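AgaA (Rhizobium radiobacter, PDB 6HLX) binds the opine agropinic acid as the periplasmic solute-binding protein of an ABC transporter, consistent with its delivering this ligand for import into the bacterium. Local coordinates at residues Asn414-Lys419 with Val430-Ala435; Asp410-Asp415 with Val437-Glu442; Thr463-Met468 with Leu478-Thr483; Gln454-Lys459 with Phe471-Ser476. One frame throughout, in Å; residues are numbered along the deposited sequence.

Contact 1: Asn414-Lys419 with Val430-Ala435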
loop_
_atom_site.group_PDB
_atom_site.type_symbol
_atom_site.label_atom_id
_atom_site.label_comp_id
_atom_site.label_asym_id
_atom_site.label_seq_id
_atom_site.Cartn_x
_atom_site.Cartn_y
_atom_site.Cartn_z
ATOM N N ASN A 414 6.891 -0.935 -20.836
ATOM C CA ASN A 414 8.010 -0.227 -20.194
ATOM C C ASN A 414 8.256 1.128 -20.851
ATOM O O ASN A 414 8.421 2.133 -20.156
ATOM C CB ASN A 414 9.293 -1.055 -20.234
ATOM C CG ASN A 414 9.266 -2.326 -19.421
ATOM O OD1 ASN A 414 10.089 -3.232 -19.637
ATOM N ND2 ASN A 414 8.347 -2.432 -18.485
ATOM N N ASP A 415 8.286 1.133 -22.194
ATOM C CA ASP A 415 8.542 2.345 -22.980
ATOM C C ASP A 415 7.482 3.399 -22.739
ATOM O O ASP A 415 7.824 4.565 -22.534
ATOM C CB ASP A 415 8.670 1.999 -24.474
ATOM C CG ASP A 415 9.931 1.227 -24.790
ATOM O OD1 ASP A 415 10.859 1.232 -23.947
ATOM O OD2 ASP A 415 10.015 0.652 -25.899
ATOM N N LEU A 416 6.210 2.984 -22.685
ATOM C CA LEU A 416 5.102 3.905 -22.433
ATOM C C LEU A 416 5.177 4.448 -21.007
ATOM O O LEU A 416 5.021 5.656 -20.807
ATOM C CB LEU A 416 3.740 3.235 -22.672
ATOM C CG LEU A 416 3.361 3.025 -24.148
ATOM C CD1 LEU A 416 2.220 2.027 -24.267
ATOM C CD2 LEU A 416 3.021 4.364 -24.848
ATOM N N LEU A 417 5.435 3.577 -20.015
ATOM C CA LEU A 417 5.539 4.101 -18.634
ATOM C C LEU A 417 6.733 5.043 -18.475
ATOM O O LEU A 417 6.630 6.055 -17.782
ATOM C CB LEU A 417 5.611 2.952 -17.620
ATOM C CG LEU A 417 4.336 2.079 -17.538
ATOM C CD1 LEU A 417 4.608 0.780 -16.793
ATOM C CD2 LEU A 417 3.134 2.853 -16.929
ATOM N N ASP A 418 7.859 4.727 -19.120
ATOM C CA ASP A 418 9.039 5.599 -19.075
ATOM C C ASP A 418 8.707 6.963 -19.692
ATOM O O ASP A 418 9.037 8.000 -19.105
ATOM C CB ASP A 418 10.238 4.942 -19.785
ATOM C CG ASP A 418 10.877 3.819 -18.970
ATOM O OD1 ASP A 418 10.669 3.782 -17.743
ATOM O OD2 ASP A 418 11.603 2.997 -19.562
ATOM N N LYS A 419 8.004 6.964 -20.840
ATOM C CA LYS A 419 7.615 8.220 -21.495
ATOM C C LYS A 419 6.632 9.002 -20.621
ATOM O O LYS A 419 6.762 10.224 -20.493
ATOM C CB LYS A 419 7.010 7.954 -22.890
ATOM C CG LYS A 419 6.911 9.218 -23.736
ATOM C CD LYS A 419 6.325 8.947 -25.120
ATOM C CE LYS A 419 6.187 10.226 -25.929
ATOM N NZ LYS A 419 5.516 9.984 -27.248
ATOM N N VAL A 430 -1.624 12.282 -20.836
ATOM C CA VAL A 430 -2.876 11.533 -20.913
ATOM C C VAL A 430 -2.922 10.615 -22.174
ATOM O O VAL A 430 -3.380 9.473 -22.053
ATOM C CB VAL A 430 -4.136 12.416 -20.717
ATOM C CG1 VAL A 430 -4.507 13.195 -21.958
ATOM C CG2 VAL A 430 -5.316 11.587 -20.194
ATOM N N LYS A 431 -2.338 11.050 -23.318
ATOM C CA LYS A 431 -2.283 10.247 -24.549
ATOM C C LYS A 431 -1.432 8.988 -24.307
ATOM O O LYS A 431 -1.723 7.918 -24.848
ATOM C CB LYS A 431 -1.620 11.045 -25.687
ATOM C CG LYS A 431 -2.348 12.326 -26.094
ATOM C CD LYS A 431 -1.596 12.969 -27.265
ATOM C CE LYS A 431 -2.121 14.326 -27.655
ATOM N NZ LYS A 431 -1.334 14.898 -28.780
ATOM N N ILE A 432 -0.352 9.145 -23.527
ATOM C CA ILE A 432 0.571 8.061 -23.198
ATOM C C ILE A 432 -0.145 7.020 -22.329
ATOM O O ILE A 432 -0.085 5.830 -22.632
ATOM C CB ILE A 432 1.845 8.625 -22.513
ATOM C CG1 ILE A 432 2.619 9.563 -23.470
ATOM C CG2 ILE A 432 2.736 7.478 -22.022
ATOM C CD1 ILE A 432 3.530 10.544 -22.732
ATOM N N TYR A 433 -0.792 7.455 -21.243
ATOM C CA TYR A 433 -1.484 6.504 -20.358
ATOM C C TYR A 433 -2.677 5.834 -21.065
ATOM O O TYR A 433 -2.956 4.661 -20.795
ATOM C CB TYR A 433 -1.860 7.145 -19.017
ATOM C CG TYR A 433 -0.617 7.463 -18.213
ATOM C CD1 TYR A 433 0.151 6.443 -17.643
ATOM C CD2 TYR A 433 -0.153 8.771 -18.096
ATOM C CE1 TYR A 433 1.321 6.723 -16.937
ATOM C CE2 TYR A 433 1.012 9.066 -17.387
ATOM C CZ TYR A 433 1.753 8.036 -16.823
ATOM O OH TYR A 433 2.933 8.308 -16.185
ATOM N N ASP A 434 -3.347 6.553 -21.993
ATOM C CA ASP A 434 -4.445 5.958 -22.761
ATOM C C ASP A 434 -3.922 4.806 -23.638
ATOM O O ASP A 434 -4.571 3.759 -23.730
ATOM C CB ASP A 434 -5.145 7.008 -23.631
ATOM C CG ASP A 434 -6.017 7.998 -22.876
ATOM O OD1 ASP A 434 -6.447 7.675 -21.733
ATOM O OD2 ASP A 434 -6.267 9.096 -23.416
ATOM N N ALA A 435 -2.741 4.992 -24.278
ATOM C CA ALA A 435 -2.130 3.930 -25.086
ATOM C C ALA A 435 -1.658 2.781 -24.174
ATOM O O ALA A 435 -1.795 1.605 -24.529
ATOM C CB ALA A 435 -0.966 4.478 -25.908
HETATM O O HOH W 1 4.494 6.170 -16.105
#
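Segments 414-419 and 430-435 run almost antiparallel, their short helical axes 158° apart and 9.2 Å from each other at closest approach. The backbones come nearest at Leu416 and Ile432, whose CA atoms are 6.2 Å apart. Ile432 fills the middle of the groove. Its CG2, anti to the backbone N (chi1 -63° for CG1), is laid against the main chain of the other helix, with Ile432 CG2 only 3.2 Å from Leu416 O, so the helices mesh tightly here. The other branch of Ile432 ends in CD1, 3.8 Å from Lys419 CG; the extended lysine chain crosses it at about a right angle and covers it with methylenes, while its NZ hydrogen-bonds a glycerol, probably from the crystallisation liquor. Leu416 leans toward the far end of the partner, CD2 lying 4.1 Å from Ala435 CB.

On the side facing helix 388-393, Leu417 CD2 meets the Tyr433 ring at its edge, 4.3 Å from CE1. The phenol reaches back across the gap through a water, which accepts from Tyr433 OH at 2.6 Å and donates to Leu417 O at 2.7 Å; Arg429 also bonds this hydroxyl. Leu389 of helix 388-393 touches both Leu417 and Tyr433. Apolar side chains thus line the seam of a helical hairpin, helices 411-422 and 426-443 joined by a short turn, well away from the opine and zinc sites.

Contact 2: Asp410-Asp415 with Val437-Glu442. With ACT (acetate ion), chain J.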
loop_
_atom_site.group_PDB
_atom_site.type_symbol
_atom_site.label_atom_id
_atom_site.label_comp_id
_atom_site.label_asym_id
_atom_site.label_seq_id
_atom_site.Cartn_x
_atom_site.Cartn_y
_atom_site.Cartn_z
ATOM N N ASP A 410 7.146 -6.411 -20.283
ATOM C CA ASP A 410 6.776 -6.125 -21.678
ATOM C C ASP A 410 7.446 -4.818 -22.114
ATOM O O ASP A 410 7.237 -3.779 -21.467
ATOM C CB ASP A 410 5.248 -6.035 -21.834
ATOM C CG ASP A 410 4.832 -5.670 -23.248
ATOM O OD1 ASP A 410 5.000 -6.519 -24.158
ATOM O OD2 ASP A 410 4.280 -4.560 -23.438
ATOM N N GLN A 411 8.231 -4.856 -23.215
ATOM C CA GLN A 411 8.949 -3.663 -23.650
ATOM C C GLN A 411 8.022 -2.517 -24.024
ATOM O O GLN A 411 8.325 -1.377 -23.666
ATOM C CB GLN A 411 9.972 -3.970 -24.773
ATOM C CG GLN A 411 11.145 -2.954 -24.864
ATOM C CD GLN A 411 11.750 -2.457 -23.548
ATOM O OE1 GLN A 411 11.894 -3.178 -22.545
ATOM N NE2 GLN A 411 12.125 -1.190 -23.525
ATOM N N GLN A 412 6.900 -2.791 -24.727
ATOM C CA GLN A 412 5.992 -1.687 -25.109
ATOM C C GLN A 412 5.443 -0.983 -23.872
ATOM O O GLN A 412 5.403 0.254 -23.833
ATOM C CB GLN A 412 4.851 -2.175 -26.000
ATOM C CG GLN A 412 5.291 -2.478 -27.428
ATOM C CD GLN A 412 4.131 -3.006 -28.238
ATOM O OE1 GLN A 412 3.022 -2.459 -28.211
ATOM N NE2 GLN A 412 4.353 -4.097 -28.954
ATOM N N ILE A 413 5.053 -1.765 -22.850
ATOM C CA ILE A 413 4.546 -1.202 -21.591
ATOM C C ILE A 413 5.651 -0.390 -20.908
ATOM O O ILE A 413 5.391 0.729 -20.476
ATOM C CB ILE A 413 3.956 -2.319 -20.671
ATOM C CG1 ILE A 413 2.537 -2.689 -21.142
ATOM C CG2 ILE A 413 3.924 -1.873 -19.191
ATOM C CD1 ILE A 413 1.883 -3.877 -20.434
ATOM N N ASN A 414 6.891 -0.935 -20.836
ATOM C CA ASN A 414 8.010 -0.227 -20.194
ATOM C C ASN A 414 8.256 1.128 -20.851
ATOM O O ASN A 414 8.421 2.133 -20.156
ATOM C CB ASN A 414 9.293 -1.055 -20.234
ATOM C CG ASN A 414 9.266 -2.326 -19.421
ATOM O OD1 ASN A 414 10.089 -3.232 -19.637
ATOM N ND2 ASN A 414 8.347 -2.432 -18.485
ATOM N N ASP A 415 8.286 1.133 -22.194
ATOM C CA ASP A 415 8.542 2.345 -22.980
ATOM C C ASP A 415 7.482 3.399 -22.739
ATOM O O ASP A 415 7.824 4.565 -22.534
ATOM C CB ASP A 415 8.670 1.999 -24.474
ATOM C CG ASP A 415 9.931 1.227 -24.790
ATOM O OD1 ASP A 415 10.859 1.232 -23.947
ATOM O OD2 ASP A 415 10.015 0.652 -25.899
ATOM N N VAL A 437 -3.075 1.836 -21.372
ATOM C CA VAL A 437 -4.277 1.100 -20.933
ATOM C C VAL A 437 -4.677 0.017 -21.968
ATOM O O VAL A 437 -4.978 -1.114 -21.587
ATOM C CB VAL A 437 -5.429 2.060 -20.585
ATOM C CG1 VAL A 437 -6.759 1.327 -20.595
ATOM C CG2 VAL A 437 -5.199 2.721 -19.222
ATOM N N ASP A 438 -4.631 0.352 -23.269
ATOM C CA ASP A 438 -4.943 -0.631 -24.332
ATOM C C ASP A 438 -4.027 -1.856 -24.218
ATOM O O ASP A 438 -4.507 -2.992 -24.286
ATOM C CB ASP A 438 -4.751 0.023 -25.705
ATOM C CG ASP A 438 -5.763 1.113 -26.026
ATOM O OD1 ASP A 438 -6.724 1.288 -25.241
ATOM O OD2 ASP A 438 -5.613 1.769 -27.081
ATOM N N ARG A 439 -2.712 -1.622 -24.038
ATOM C CA ARG A 439 -1.746 -2.724 -23.929
ATOM C C ARG A 439 -1.915 -3.487 -22.602
ATOM O O ARG A 439 -1.767 -4.712 -22.577
ATOM C CB ARG A 439 -0.309 -2.217 -24.098
ATOM C CG ARG A 439 0.705 -3.354 -24.095
ATOM C CD ARG A 439 1.334 -3.538 -25.433
ATOM N NE ARG A 439 2.274 -4.659 -25.456
ATOM C CZ ARG A 439 2.198 -5.669 -26.316
ATOM N NH1 ARG A 439 3.111 -6.631 -26.301
ATOM N NH2 ARG A 439 1.207 -5.724 -27.199
ATOM N N ALA A 440 -2.246 -2.769 -21.513
ATOM C CA ALA A 440 -2.485 -3.388 -20.199
ATOM C C ALA A 440 -3.693 -4.343 -20.275
ATOM O O ALA A 440 -3.703 -5.377 -19.620
ATOM C CB ALA A 440 -2.748 -2.309 -19.162
ATOM N N LEU A 441 -4.732 -3.971 -21.024
ATOM C CA LEU A 441 -5.918 -4.835 -21.159
ATOM C C LEU A 441 -5.598 -6.037 -22.047
ATOM O O LEU A 441 -5.942 -7.175 -21.711
ATOM C CB LEU A 441 -7.074 -4.036 -21.783
ATOM C CG LEU A 441 -7.728 -3.015 -20.859
ATOM C CD1 LEU A 441 -8.577 -2.010 -21.673
ATOM C CD2 LEU A 441 -8.587 -3.724 -19.794
ATOM N N GLU A 442 -4.931 -5.786 -23.181
ATOM C CA GLU A 442 -4.556 -6.841 -24.114
ATOM C C GLU A 442 -3.755 -7.966 -23.434
ATOM O O GLU A 442 -4.083 -9.153 -23.599
ATOM C CB GLU A 442 -3.751 -6.238 -25.274
ATOM C CG GLU A 442 -3.289 -7.286 -26.268
ATOM C CD GLU A 442 -2.388 -6.774 -27.376
ATOM O OE1 GLU A 442 -1.918 -7.611 -28.180
ATOM O OE2 GLU A 442 -2.147 -5.546 -27.440
HETATM C C ACT J . 2.286 -8.670 -28.952
HETATM O O ACT J . 1.116 -8.215 -29.098
HETATM O OXT ACT J . 2.603 -9.618 -28.191
HETATM C CH3 ACT J . 3.425 -8.008 -29.767
#
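A salt bridge laid over a small apolar base joins the start of helix 411-422 to the later part of helix 426-443, the two short axes being 150° apart. Arg439 grips Asp410 side-on, using two nitrogens for two oxygens: NE to OD2 at 2.8 Å and NH1 to OD1 at 2.9 Å, both nearly straight. The carboxylate lies at the guanidinium edge but is tilted 35° against it. Asp410 is also the N-cap, its OD2 accepting from Ile413 N at 3.0 Å, so one oxygen serves both the helix end and the arginine. With its CG anti to the backbone N, Arg439 sets that carbon 3.5 Å from Ile413 CG1; a bend at chi2 then brings the guanidinium to Asp410. Gln412 stacks its amide over one guanidinium face, the planes 18° apart. NH2 bonds an oxygen of an acetate, probably from the crystallisation liquor, at 3.1 Å and pairs with Glu442 OE2 at 3.4 Å. Three carboxylates thus surround the guanidinium and would be expected to balance its charge. Beneath the ion pair, the CD1 end of Ile413 comes up to Ala440; Ile413 also packs against Phe436 and Leu443 of helix 426-443, while Tyr393 of helix 388-393 touches both Ile413 and Ala440.

Contact 3: Thr463-Met468 with Leu478-Thr483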
loop_
_atom_site.group_PDB
_atom_site.type_symbol
_atom_site.label_atom_id
_atom_site.label_comp_id
_atom_site.label_asym_id
_atom_site.label_seq_id
_atom_site.Cartn_x
_atom_site.Cartn_y
_atom_site.Cartn_z
ATOM N N THR A 463 -11.640 12.695 17.724
ATOM C CA THR A 463 -11.717 13.613 16.581
ATOM C C THR A 463 -10.339 13.715 15.970
ATOM O O THR A 463 -9.366 13.312 16.595
ATOM C CB THR A 463 -12.211 15.028 17.002
ATOM O OG1 THR A 463 -11.314 15.559 17.976
ATOM C CG2 THR A 463 -13.663 15.040 17.548
ATOM N N GLY A 464 -10.255 14.266 14.765
ATOM C CA GLY A 464 -8.974 14.524 14.136
ATOM C C GLY A 464 -8.301 13.331 13.501
ATOM O O GLY A 464 -7.162 13.465 13.074
ATOM N N PHE A 465 -8.948 12.147 13.493
ATOM C CA PHE A 465 -8.382 11.003 12.765
ATOM C C PHE A 465 -9.066 11.023 11.398
ATOM O O PHE A 465 -10.294 11.160 11.328
ATOM C CB PHE A 465 -8.586 9.644 13.472
ATOM C CG PHE A 465 -7.807 8.538 12.773
ATOM C CD1 PHE A 465 -6.442 8.365 13.009
ATOM C CD2 PHE A 465 -8.426 7.716 11.830
ATOM C CE1 PHE A 465 -5.711 7.377 12.327
ATOM C CE2 PHE A 465 -7.699 6.730 11.151
ATOM C CZ PHE A 465 -6.345 6.567 11.393
ATOM N N THR A 466 -8.277 10.869 10.328
ATOM C CA THR A 466 -8.782 10.968 8.963
ATOM C C THR A 466 -8.517 9.694 8.191
ATOM O O THR A 466 -7.371 9.239 8.114
ATOM C CB THR A 466 -8.092 12.146 8.221
ATOM O OG1 THR A 466 -8.315 13.352 8.946
ATOM C CG2 THR A 466 -8.629 12.341 6.786
ATOM N N ASN A 467 -9.572 9.162 7.579
ATOM C CA ASN A 467 -9.444 8.025 6.649
ATOM C C ASN A 467 -9.068 8.751 5.331
ATOM O O ASN A 467 -9.922 9.397 4.700
ATOM C CB ASN A 467 -10.774 7.273 6.511
ATOM C CG ASN A 467 -10.610 6.014 5.679
ATOM O OD1 ASN A 467 -9.583 5.815 5.019
ATOM N ND2 ASN A 467 -11.610 5.147 5.709
ATOM N N MET A 468 -7.767 8.757 5.003
ATOM C CA MET A 468 -7.210 9.579 3.920
ATOM C C MET A 468 -7.752 9.182 2.539
ATOM O O MET A 468 -8.198 8.046 2.342
ATOM C CB MET A 468 -5.687 9.662 4.005
ATOM C CG MET A 468 -5.274 10.612 5.177
ATOM S SD MET A 468 -3.521 10.536 5.627
ATOM C CE MET A 468 -2.736 10.923 4.059
ATOM N N LEU A 478 -0.869 8.428 9.339
ATOM C CA LEU A 478 -0.243 9.762 9.422
ATOM C C LEU A 478 -1.115 10.744 10.219
ATOM O O LEU A 478 -0.589 11.616 10.926
ATOM C CB LEU A 478 -0.076 10.348 8.014
ATOM C CG LEU A 478 1.146 9.879 7.239
ATOM C CD1 LEU A 478 1.002 10.206 5.728
ATOM C CD2 LEU A 478 2.414 10.541 7.799
ATOM N N SER A 479 -2.450 10.625 10.091
ATOM C CA SER A 479 -3.376 11.561 10.729
ATOM C C SER A 479 -3.415 11.439 12.276
ATOM O O SER A 479 -4.066 12.258 12.933
ATOM C CB SER A 479 -4.772 11.437 10.118
ATOM O OG SER A 479 -5.449 10.289 10.607
ATOM N N ILE A 480 -2.715 10.424 12.859
ATOM C CA ILE A 480 -2.692 10.284 14.333
ATOM C C ILE A 480 -2.088 11.537 15.004
ATOM O O ILE A 480 -2.377 11.807 16.163
ATOM C CB ILE A 480 -1.970 8.970 14.770
ATOM C CG1 ILE A 480 -2.347 8.541 16.246
ATOM C CG2 ILE A 480 -0.446 9.039 14.568
ATOM C CD1 ILE A 480 -3.792 7.936 16.378
ATOM N N GLU A 481 -1.253 12.300 14.278
ATOM C CA GLU A 481 -0.660 13.506 14.875
ATOM C C GLU A 481 -1.694 14.613 15.122
ATOM O O GLU A 481 -1.394 15.575 15.825
ATOM C CB GLU A 481 0.499 14.035 14.024
ATOM C CG GLU A 481 0.093 14.626 12.680
ATOM C CD GLU A 481 1.240 15.273 11.924
ATOM O OE1 GLU A 481 2.357 15.322 12.478
ATOM O OE2 GLU A 481 1.024 15.744 10.787
ATOM N N ASN A 482 -2.871 14.515 14.479
ATOM C CA ASN A 482 -3.954 15.503 14.618
ATOM C C ASN A 482 -5.083 14.986 15.497
ATOM O O ASN A 482 -6.065 15.696 15.721
ATOM C CB ASN A 482 -4.558 15.760 13.241
ATOM C CG ASN A 482 -3.572 16.278 12.228
ATOM O OD1 ASN A 482 -2.683 17.079 12.545
ATOM N ND2 ASN A 482 -3.734 15.843 10.989
ATOM N N THR A 483 -5.011 13.714 15.868
ATOM C CA THR A 483 -6.085 13.055 16.612
ATOM C C THR A 483 -6.151 13.545 18.054
ATOM O O THR A 483 -5.116 13.755 18.683
ATOM C CB THR A 483 -5.933 11.541 16.474
ATOM O OG1 THR A 483 -5.859 11.229 15.061
ATOM C CG2 THR A 483 -7.094 10.771 17.128
HETATM O O HOH W 2 -6.600 14.592 10.676
#
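Packing is tightest around Ser479, which sits on a 3-10 turn and presses against the extended chain at Phe465 and Thr466. Its OG stands in the crowded position between backbone N and carbonyl carbon (chi1 77°), and there accepts an almost straight bond from Thr466 N at 2.9 Å. The same oxygen lies over one face of the Phe465 ring, 3.2 Å from CD1 and offset toward the rim, and is bonded to Ser476 O as well. Thr483 OG1 comes to the edge of that ring; it donates to Ser479 O at 3.0 Å, a carbonyl that also takes Asn482 N, so the turn is held from inside. Gly464 brings the backbones to within 4.1 Å, CA to CA of Thr483, and its CA-H is directed at Asn482 O; a side chain here would strike that oxygen, and phi is positive. At the buried end Met468 CE makes a light apolar touch with Leu478 CD1, 4.2 Å away.

The more open side lies at Gly464, Thr466 and Asn482, where a water fills the join, donating to Gly464 O at 2.7 Å, accepting from Asn482 ND2 at 3.1 Å and bonded also to Thr466 OG1. Asn482 OD1 accepts from Lys185 NZ. Ile480, pointing from the contact, packs on strands 3-8 and 190-195. The whole is a long loop folded back on itself, its two limbs brought together beside the paired backbones of Thr463 and Lys484.

Contact 4: Gln454-Lys459 with Phe471-Ser476; sequences QNYAVK and FLTFQS
Tyr456 brings its hydroxyl end against Ser476, with OH 3.4 Å from Ser476 CB, and Thr473 OG1 lies near the plane of its ring at the edge. Ser476 OG turns back into its own 3-10 turn, donating to Thr473 O at 2.7 Å along a lone pair in the carbonyl plane. That carbonyl also accepts from Ser476 N, which closes the turn beside the hydroxyl. Gln454 crosses Thr473 at about a right angle, its CG 3.4 Å from OG1. The glutamine chain, anti at chi1 and bent at chi2 (69°), then carries the amide to the edge of Phe474, with CD 3.8 Å from CE1 and the two planes nearly perpendicular at 87°. A water among buried side chains ties the polar ends together: it accepts from Gln454 NE2 at 3.2 Å, donates to Thr473 OG1 at 3.0 Å and bonds Tyr456 OH at 3.0 Å. Further bonds, from Arg452 to Gln454 OE1 and between Asn467 and Thr473 OG1, help settle both residues. Phe474 touches agropinic acid, so Gln454, at the edge of its ring, packs on a residue of the pocket wall. Strand 456-459 runs between 213-214 and 231-234 in its sheet, while the 3-10 turn rests against helix 23-32 and strand 37-39.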
loop_
_atom_site.group_PDB
_atom_site.type_symbol
_atom_site.label_atom_id
_atom_site.label_comp_id
_atom_site.label_asym_id
_atom_site.label_seq_id
_atom_site.Cartn_x
_atom_site.Cartn_y
_atom_site.Cartn_z
ATOM N N GLN A 454 -13.078 0.741 2.422
ATOM C CA GLN A 454 -11.979 0.577 3.378
ATOM C C GLN A 454 -12.322 1.542 4.497
ATOM O O GLN A 454 -12.209 2.760 4.333
ATOM C CB GLN A 454 -10.633 0.913 2.717
ATOM C CG GLN A 454 -9.434 0.746 3.678
ATOM C CD GLN A 454 -9.163 -0.704 4.050
ATOM O OE1 GLN A 454 -9.568 -1.631 3.353
ATOM N NE2 GLN A 454 -8.459 -0.925 5.149
ATOM N N ASN A 455 -12.847 1.005 5.602
ATOM C CA ASN A 455 -13.379 1.862 6.646
ATOM C C ASN A 455 -12.641 1.721 7.962
ATOM O O ASN A 455 -12.112 0.647 8.276
ATOM C CB ASN A 455 -14.866 1.503 6.862
ATOM C CG ASN A 455 -15.697 1.629 5.592
ATOM O OD1 ASN A 455 -15.502 2.541 4.795
ATOM N ND2 ASN A 455 -16.612 0.719 5.355
ATOM N N TYR A 456 -12.608 2.829 8.716
ATOM C CA TYR A 456 -12.145 2.889 10.105
ATOM C C TYR A 456 -13.389 3.123 10.947
ATOM O O TYR A 456 -14.434 3.573 10.440
ATOM C CB TYR A 456 -11.207 4.095 10.355
ATOM C CG TYR A 456 -9.819 3.883 9.800
ATOM C CD1 TYR A 456 -9.536 4.145 8.459
ATOM C CD2 TYR A 456 -8.798 3.367 10.596
ATOM C CE1 TYR A 456 -8.261 3.945 7.937
ATOM C CE2 TYR A 456 -7.518 3.149 10.082
ATOM C CZ TYR A 456 -7.260 3.436 8.746
ATOM O OH TYR A 456 -6.030 3.196 8.186
ATOM N N ALA A 457 -13.265 2.880 12.248
ATOM C CA ALA A 457 -14.342 3.227 13.158
ATOM C C ALA A 457 -13.730 3.829 14.393
ATOM O O ALA A 457 -12.631 3.430 14.798
ATOM C CB ALA A 457 -15.172 2.013 13.512
ATOM N N VAL A 458 -14.387 4.864 14.935
ATOM C CA VAL A 458 -13.886 5.549 16.127
ATOM C C VAL A 458 -14.975 5.604 17.177
ATOM O O VAL A 458 -16.180 5.558 16.858
ATOM C CB VAL A 458 -13.311 6.972 15.818
ATOM C CG1 VAL A 458 -12.277 6.933 14.684
ATOM C CG2 VAL A 458 -14.420 7.981 15.497
ATOM N N LYS A 459 -14.559 5.754 18.439
ATOM C CA LYS A 459 -15.512 5.923 19.519
ATOM C C LYS A 459 -15.937 7.392 19.544
ATOM O O LYS A 459 -15.141 8.272 19.214
ATOM C CB LYS A 459 -14.856 5.549 20.867
ATOM C CG LYS A 459 -15.152 4.118 21.322
ATOM C CD LYS A 459 -16.605 3.966 21.820
ATOM C CE LYS A 459 -16.831 2.781 22.718
ATOM N NZ LYS A 459 -18.212 2.240 22.573
ATOM N N PHE A 471 -6.704 6.424 -2.891
ATOM C CA PHE A 471 -5.523 5.555 -2.751
ATOM C C PHE A 471 -4.675 5.817 -1.503
ATOM O O PHE A 471 -3.749 5.044 -1.230
ATOM C CB PHE A 471 -4.635 5.686 -4.012
ATOM C CG PHE A 471 -5.057 4.906 -5.230
ATOM C CD1 PHE A 471 -6.082 3.958 -5.160
ATOM C CD2 PHE A 471 -4.439 5.124 -6.463
ATOM C CE1 PHE A 471 -6.437 3.201 -6.294
ATOM C CE2 PHE A 471 -4.807 4.379 -7.594
ATOM C CZ PHE A 471 -5.790 3.415 -7.497
ATOM N N LEU A 472 -4.943 6.898 -0.758
ATOM C CA LEU A 472 -4.140 7.207 0.437
ATOM C C LEU A 472 -4.661 6.542 1.700
ATOM O O LEU A 472 -4.080 6.746 2.780
ATOM C CB LEU A 472 -4.055 8.731 0.659
ATOM C CG LEU A 472 -3.315 9.486 -0.424
ATOM C CD1 LEU A 472 -3.405 10.943 -0.188
ATOM C CD2 LEU A 472 -1.858 9.053 -0.482
ATOM N N THR A 473 -5.742 5.731 1.600
ATOM C CA THR A 473 -6.329 5.148 2.823
ATOM C C THR A 473 -5.328 4.348 3.676
ATOM O O THR A 473 -5.387 4.449 4.909
ATOM C CB THR A 473 -7.604 4.339 2.532
ATOM O OG1 THR A 473 -8.166 3.866 3.772
ATOM C CG2 THR A 473 -7.360 3.156 1.580
ATOM N N PHE A 474 -4.402 3.599 3.061
ATOM C CA PHE A 474 -3.439 2.810 3.854
ATOM C C PHE A 474 -2.403 3.672 4.614
ATOM O O PHE A 474 -1.652 3.136 5.438
ATOM C CB PHE A 474 -2.741 1.743 3.006
ATOM C CG PHE A 474 -3.608 0.633 2.446
ATOM C CD1 PHE A 474 -4.889 0.393 2.951
ATOM C CD2 PHE A 474 -3.121 -0.216 1.453
ATOM C CE1 PHE A 474 -5.668 -0.665 2.461
ATOM C CE2 PHE A 474 -3.918 -1.257 0.942
ATOM C CZ PHE A 474 -5.181 -1.473 1.447
ATOM N N GLN A 475 -2.344 4.989 4.291
ATOM C CA GLN A 475 -1.437 5.933 4.964
ATOM C C GLN A 475 -2.166 6.739 6.035
ATOM O O GLN A 475 -1.586 7.684 6.585
ATOM C CB GLN A 475 -0.786 6.888 3.953
ATOM C CG GLN A 475 0.095 6.141 2.947
ATOM C CD GLN A 475 0.942 7.097 2.156
ATOM O OE1 GLN A 475 1.108 8.247 2.541
ATOM N NE2 GLN A 475 1.485 6.631 1.039
ATOM N N SER A 476 -3.425 6.388 6.341
ATOM C CA SER A 476 -4.245 7.130 7.318
ATOM C C SER A 476 -3.603 7.271 8.697
ATOM O O SER A 476 -3.919 8.235 9.420
ATOM C CB SER A 476 -5.638 6.520 7.451
ATOM O OG SER A 476 -6.349 6.585 6.224
HETATM O O HOH W 3 -6.982 1.898 5.707
#

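Contacts 1 and 2 are two levels of one helix pair, 411-422 with 426-443, their centres 8 Å apart; the first is mainly apolar, the second carries an ion pair, and both are only partly buried. Contacts 3 and 4 are buried and rely on hydroxyls, backbone groups and water, where loop and 3-10 chain meet a strand and a second loop limb. Their segments alternate along the chain and they touch: Asn467 of contact 3 probably bonds both Thr473 and Gln454 of contact 4. Of the four, only contact 4 holds a residue of the ligand pocket. Contact 2 lies on the opposite side of the chain's centre from contacts 3 and 4.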